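Local coordinates for E3 SUMO-protein ligase SIZ2 (Saccharomyces cerevisiae, PDB 6U75) that acts as an E3 ligase in protein sumoylation, possibly attaching SUMO to septins, and may contribute to chromosome maintenance, at residues 52-57 with 132-137; 85-90 with 102-107. One frame throughout, in Å; residues are numbered along the deposited sequence.

Interaction 1. Residues 52-57 with 132-137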
loop_
_atom_site.group_PDB
_atom_site.type_symbol
_atom_site.label_atom_id
_atom_site.label_comp_id
_atom_site.label_asym_id
_atom_site.label_seq_id
_atom_site.Cartn_x
_atom_site.Cartn_y
_atom_site.Cartn_z
ATOM N N LEU A 52 7.578 7.208 -13.835
ATOM C CA LEU A 52 8.208 8.326 -13.137
ATOM C C LEU A 52 7.252 8.799 -12.050
ATOM O O LEU A 52 6.189 9.355 -12.347
ATOM C CB LEU A 52 8.551 9.458 -14.100
ATOM C CG LEU A 52 9.171 10.691 -13.438
ATOM C CD1 LEU A 52 10.472 10.327 -12.739
ATOM C CD2 LEU A 52 9.401 11.801 -14.453
ATOM N N TYR A 53 7.630 8.585 -10.793
ATOM C CA TYR A 53 6.780 8.883 -9.651
ATOM C C TYR A 53 7.352 10.048 -8.855
ATOM O O TYR A 53 8.554 10.086 -8.563
ATOM C CB TYR A 53 6.630 7.656 -8.745
ATOM C CG TYR A 53 5.561 6.673 -9.175
ATOM C CD1 TYR A 53 4.932 6.781 -10.409
ATOM C CD2 TYR A 53 5.169 5.641 -8.333
ATOM C CE1 TYR A 53 3.952 5.885 -10.795
ATOM C CE2 TYR A 53 4.191 4.741 -8.711
ATOM C CZ TYR A 53 3.586 4.868 -9.940
ATOM O OH TYR A 53 2.612 3.973 -10.318
ATOM N N LEU A 54 6.477 10.991 -8.515
ATOM C CA LEU A 54 6.789 12.079 -7.602
ATOM C C LEU A 54 6.486 11.645 -6.174
ATOM O O LEU A 54 5.463 11.008 -5.911
ATOM C CB LEU A 54 5.971 13.319 -7.961
ATOM C CG LEU A 54 6.134 14.567 -7.092
ATOM C CD1 LEU A 54 7.441 15.278 -7.397
ATOM C CD2 LEU A 54 4.953 15.501 -7.298
ATOM N N PHE A 55 7.383 11.992 -5.256
ATOM C CA PHE A 55 7.263 11.630 -3.852
ATOM C C PHE A 55 7.374 12.882 -2.996
ATOM O O PHE A 55 8.128 13.803 -3.323
ATOM C CB PHE A 55 8.347 10.626 -3.443
ATOM C CG PHE A 55 8.208 9.282 -4.098
ATOM C CD1 PHE A 55 8.673 9.071 -5.386
ATOM C CD2 PHE A 55 7.617 8.227 -3.424
ATOM C CE1 PHE A 55 8.546 7.836 -5.988
ATOM C CE2 PHE A 55 7.489 6.990 -4.023
ATOM C CZ PHE A 55 7.953 6.794 -5.305
ATOM N N SER A 56 6.623 12.904 -1.899
ATOM C CA SER A 56 6.655 13.997 -0.940
ATOM C C SER A 56 6.682 13.407 0.460
ATOM O O SER A 56 5.942 12.465 0.755
ATOM C CB SER A 56 5.445 14.926 -1.099
ATOM O OG SER A 56 5.447 15.948 -0.117
ATOM N N GLY A 57 7.538 13.959 1.317
ATOM C CA GLY A 57 7.660 13.464 2.673
ATOM C C GLY A 57 7.911 14.592 3.652
ATOM O O GLY A 57 8.332 15.686 3.278
ATOM N N ILE A 132 10.523 17.042 -1.610
ATOM C CA ILE A 132 9.931 16.611 -2.870
ATOM C C ILE A 132 11.024 15.948 -3.694
ATOM O O ILE A 132 12.089 16.541 -3.910
ATOM C CB ILE A 132 9.317 17.799 -3.633
ATOM C CG1 ILE A 132 8.214 18.466 -2.805
ATOM C CG2 ILE A 132 8.786 17.350 -4.985
ATOM C CD1 ILE A 132 6.972 17.618 -2.620
ATOM N N SER A 133 10.758 14.727 -4.154
ATOM C CA SER A 133 11.714 13.954 -4.931
ATOM C C SER A 133 11.004 13.333 -6.126
ATOM O O SER A 133 9.775 13.269 -6.178
ATOM C CB SER A 133 12.370 12.851 -4.089
ATOM O OG SER A 133 12.837 13.361 -2.853
ATOM N N CYS A 134 11.794 12.864 -7.088
ATOM C CA CYS A 134 11.264 12.171 -8.254
ATOM C C CYS A 134 12.133 10.959 -8.536
ATOM O O CYS A 134 13.363 11.063 -8.542
ATOM C CB CYS A 134 11.220 13.085 -9.481
ATOM S SG CYS A 134 10.166 14.534 -9.289
ATOM N N PHE A 135 11.495 9.816 -8.769
ATOM C CA PHE A 135 12.218 8.576 -9.012
ATOM C C PHE A 135 11.587 7.829 -10.173
ATOM O O PHE A 135 10.364 7.821 -10.324
ATOM C CB PHE A 135 12.211 7.656 -7.783
ATOM C CG PHE A 135 13.029 8.162 -6.631
ATOM C CD1 PHE A 135 12.545 9.163 -5.808
ATOM C CD2 PHE A 135 14.274 7.620 -6.360
ATOM C CE1 PHE A 135 13.294 9.623 -4.742
ATOM C CE2 PHE A 135 15.026 8.075 -5.297
ATOM C CZ PHE A 135 14.537 9.077 -4.488
ATOM N N ILE A 136 12.419 7.192 -10.978
ATOM C CA ILE A 136 11.936 6.127 -11.844
ATOM C C ILE A 136 11.785 4.877 -10.989
ATOM O O ILE A 136 12.651 4.561 -10.166
ATOM C CB ILE A 136 12.888 5.905 -13.031
ATOM C CG1 ILE A 136 13.005 7.202 -13.837
ATOM C CG2 ILE A 136 12.389 4.763 -13.914
ATOM C CD1 ILE A 136 13.693 7.050 -15.174
ATOM N N VAL A 137 10.667 4.178 -11.154
ATOM C CA VAL A 137 10.331 3.055 -10.292
ATOM C C VAL A 137 9.693 1.956 -11.125
ATOM O O VAL A 137 9.008 2.216 -12.117
ATOM C CB VAL A 137 9.380 3.470 -9.147
ATOM C CG1 VAL A 137 9.978 4.607 -8.334
ATOM C CG2 VAL A 137 8.019 3.866 -9.703
#
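Four backbone hydrogen bonds, in two reciprocal pairs, tie residues 52-57 to residues 132-137, which run antiparallel, with axes that come within 4.6 Å of each other. In one pair Tyr53 N donates to Phe135 O (2.9 Å), nearly along the C=O axis, and Phe135 N returns the bond to Tyr53 O. Phe55 and Ser133 repeat the exchange two residues on, though Phe55 N stands above the plane of the Ser133 carbonyl. Leu52–Ile136, Leu54–Cys134 and Ser56–Ile132 are the intervening non-hydrogen-bonded pairs, where CA-H groups approach the same carbonyl oxygens.

Aromatic contacts lie on the face of Tyr53, Phe55 and Phe135. Phe135 turns its edge toward the face of Phe55 in an offset T-shaped pair, with planes at 89° and centroids 5.8 Å apart. Val137 CG2 sits over the Tyr53 ring in a CH-pi contact, 3.9 Å from the ring centroid and displaced toward the rim. Phe3 and Tyr8 extend this aromatic cluster.

Aliphatic packing occupies the other face. With CG anti to the backbone N (chi1 179°), Leu54 brings CD1 against both Cys134 SG (3.4 Å) and Ile132 CG2 (3.5 Å). The Ile132 side chain forks: CG2 takes Leu54, while CD1 touches CB and OG of Ser56, whose hydroxyl is hydrogen-bonded to Asp73 O. An alanine here, lacking both CG2 and CD1, would probably loosen the packing around Leu54 CD1 and the Ser56 side chain. Further along this face, Ile136 packs on Leu44 of helix 38-46.

The regular alternation of bonded and non-bonded pairs, with different chemistry on each face, is that of neighbouring antiparallel strands inside a beta sheet, here one of the antiparallel sheets of the PINIT domain.

Interaction 2. Residues 85-90 with 102-107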
loop_
_atom_site.group_PDB
_atom_site.type_symbol
_atom_site.label_atom_id
_atom_site.label_comp_id
_atom_site.label_asym_id
_atom_site.label_seq_id
_atom_site.Cartn_x
_atom_site.Cartn_y
_atom_site.Cartn_z
ATOM N N THR A 85 -1.058 20.275 -17.050
ATOM C CA THR A 85 -2.112 19.319 -16.742
ATOM C C THR A 85 -2.154 19.062 -15.241
ATOM O O THR A 85 -1.139 18.702 -14.637
ATOM C CB THR A 85 -1.882 18.008 -17.495
ATOM O OG1 THR A 85 -1.956 18.242 -18.907
ATOM C CG2 THR A 85 -2.918 16.966 -17.098
ATOM N N LYS A 86 -3.328 19.251 -14.643
ATOM C CA LYS A 86 -3.496 18.943 -13.231
ATOM C C LYS A 86 -3.404 17.439 -13.008
ATOM O O LYS A 86 -3.832 16.636 -13.841
ATOM C CB LYS A 86 -4.839 19.465 -12.719
ATOM C CG LYS A 86 -5.112 19.140 -11.253
ATOM C CD LYS A 86 -6.479 19.635 -10.802
ATOM C CE LYS A 86 -6.804 19.142 -9.398
ATOM N NZ LYS A 86 -8.186 19.500 -8.971
ATOM N N LEU A 87 -2.836 17.062 -11.867
ATOM C CA LEU A 87 -2.715 15.661 -11.486
ATOM C C LEU A 87 -3.920 15.272 -10.640
ATOM O O LEU A 87 -4.099 15.784 -9.529
ATOM C CB LEU A 87 -1.418 15.415 -10.721
ATOM C CG LEU A 87 -0.126 15.673 -11.497
ATOM C CD1 LEU A 87 1.081 15.478 -10.597
ATOM C CD2 LEU A 87 -0.035 14.768 -12.717
ATOM N N GLU A 88 -4.742 14.366 -11.166
ATOM C CA GLU A 88 -5.911 13.877 -10.447
ATOM C C GLU A 88 -5.568 12.803 -9.423
ATOM O O GLU A 88 -6.472 12.314 -8.736
ATOM C CB GLU A 88 -6.942 13.326 -11.437
ATOM C CG GLU A 88 -7.473 14.351 -12.433
ATOM C CD GLU A 88 -8.227 15.487 -11.765
ATOM O OE1 GLU A 88 -8.270 16.594 -12.344
ATOM O OE2 GLU A 88 -8.776 15.277 -10.662
ATOM N N ASP A 89 -4.296 12.426 -9.302
ATOM C CA ASP A 89 -3.911 11.385 -8.361
ATOM C C ASP A 89 -4.376 11.733 -6.952
ATOM O O ASP A 89 -4.355 12.896 -6.541
ATOM C CB ASP A 89 -2.392 11.191 -8.372
ATOM C CG ASP A 89 -1.872 10.688 -9.709
ATOM O OD1 ASP A 89 -1.831 11.483 -10.671
ATOM O OD2 ASP A 89 -1.499 9.499 -9.797
ATOM N N ASN A 90 -4.808 10.709 -6.214
ATOM C CA ASN A 90 -5.117 10.847 -4.792
ATOM C C ASN A 90 -3.800 10.798 -4.013
ATOM O O ASN A 90 -3.463 9.825 -3.336
ATOM C CB ASN A 90 -6.083 9.756 -4.349
ATOM C CG ASN A 90 -6.488 9.888 -2.894
ATOM O OD1 ASN A 90 -5.823 9.359 -2.004
ATOM N ND2 ASN A 90 -7.587 10.592 -2.647
ATOM N N ASN A 102 0.048 8.403 -1.389
ATOM C CA ASN A 102 0.560 7.728 -2.567
ATOM C C ASN A 102 1.383 8.686 -3.414
ATOM O O ASN A 102 1.234 9.909 -3.313
ATOM C CB ASN A 102 -0.585 7.162 -3.419
ATOM C CG ASN A 102 -1.158 5.882 -2.851
ATOM O OD1 ASN A 102 -0.546 5.237 -2.000
ATOM N ND2 ASN A 102 -2.335 5.502 -3.330
ATOM N N PRO A 103 2.270 8.169 -4.256
ATOM C CA PRO A 103 3.002 9.031 -5.186
ATOM C C PRO A 103 2.121 9.450 -6.356
ATOM O O PRO A 103 1.040 8.907 -6.588
ATOM C CB PRO A 103 4.164 8.147 -5.649
ATOM C CG PRO A 103 3.650 6.756 -5.509
ATOM C CD PRO A 103 2.722 6.769 -4.325
ATOM N N ALA A 104 2.609 10.440 -7.096
ATOM C CA ALA A 104 1.935 10.949 -8.284
ATOM C C ALA A 104 2.668 10.456 -9.523
ATOM O O ALA A 104 3.899 10.520 -9.588
ATOM C CB ALA A 104 1.881 12.477 -8.272
ATOM N N ASN A 105 1.909 9.969 -10.502
ATOM C CA ASN A 105 2.474 9.426 -11.733
ATOM C C ASN A 105 2.621 10.552 -12.748
ATOM O O ASN A 105 1.625 11.083 -13.248
ATOM C CB ASN A 105 1.590 8.307 -12.280
ATOM C CG ASN A 105 2.158 7.676 -13.536
ATOM O OD1 ASN A 105 3.365 7.713 -13.772
ATOM N ND2 ASN A 105 1.287 7.091 -14.349
ATOM N N LEU A 106 3.865 10.915 -13.056
ATOM C CA LEU A 106 4.165 11.950 -14.034
ATOM C C LEU A 106 4.444 11.391 -15.424
ATOM O O LEU A 106 4.679 12.170 -16.354
ATOM C CB LEU A 106 5.375 12.771 -13.573
ATOM C CG LEU A 106 5.344 13.318 -12.145
ATOM C CD1 LEU A 106 6.682 13.949 -11.800
ATOM C CD2 LEU A 106 4.215 14.321 -11.964
ATOM N N THR A 107 4.415 10.069 -15.588
ATOM C CA THR A 107 4.867 9.463 -16.840
ATOM C C THR A 107 4.101 9.962 -18.059
ATOM O O THR A 107 4.748 10.381 -19.035
ATOM C CB THR A 107 4.775 7.938 -16.730
ATOM O OG1 THR A 107 5.352 7.507 -15.491
ATOM C CG2 THR A 107 5.514 7.274 -17.884
#
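The backbones of residues 87-90 and 102-106 run in nearly opposite directions, 165° apart, but even the close pair Asp89 and Ala104 keeps its CA atoms 5.9 Å apart, and the two segments share no hydrogen bonds. Side chains carry most of the contact, and Leu87 supplies its apolar part. Its CG lies anti to the carbonyl carbon (chi1 -63°) and its CD1 is extended from there, so that this one methyl meets both Leu106 CD2 (3.6 Å) and Ala104 CB (3.9 Å), while CD2 faces Asn105 O. The two leucine side chains cross at about a right angle, and Leu80 and Phe82 of strand 79-82 add to the apolar surroundings.

Leu87 thus bridges two antiparallel sheets of the PINIT domain: strand 85-86 lies at the margin of one, whereas strand 104-105 pairs with strand 50-58 in the other.

Asp89, partly exposed, brings its carboxylate up to residues 104-105. Its OD2 stands 3.5 Å from Asn105 N, in whose N-H direction it lies, too far for a hydrogen bond; the carboxylate charge may still gain modestly from the amide dipole. Farther along, Asn90 O rests against CB of Asn102, whose ND2 makes a weak hydrogen bond to Ser219 O in the SP-RING part of the chain.

Within residues 102-107, Asn105 folds into an Asx turn. Its CG is anti to the backbone N, and OD1 accepts twice from Thr107: OG1 donates in the carbonyl plane at 2.6 Å, and the backbone N from well above that plane at 3.2 Å.

How the interactions relate
Both contacts belong to the PINIT domain and meet through strand 50-58, which pairs with strand 130-139 in interaction 1 and with strand 104-105 of interaction 2. The join is direct: Leu54 N lies 2.8 Å from Ala104 O, and Leu52 N lies 2.8 Å from Thr107 OG1, both probable hydrogen bonds, while Pro103 packs on the Tyr53 ring. Interaction 1 is almost wholly buried and combines regular backbone bonding with aromatic and aliphatic faces. Interaction 2, smaller and only partly buried, depends on a few methyl contacts between sheets, giving way to polar groups toward its exposed end. Strand pairing within a sheet thus contrasts with looser packing between sheets.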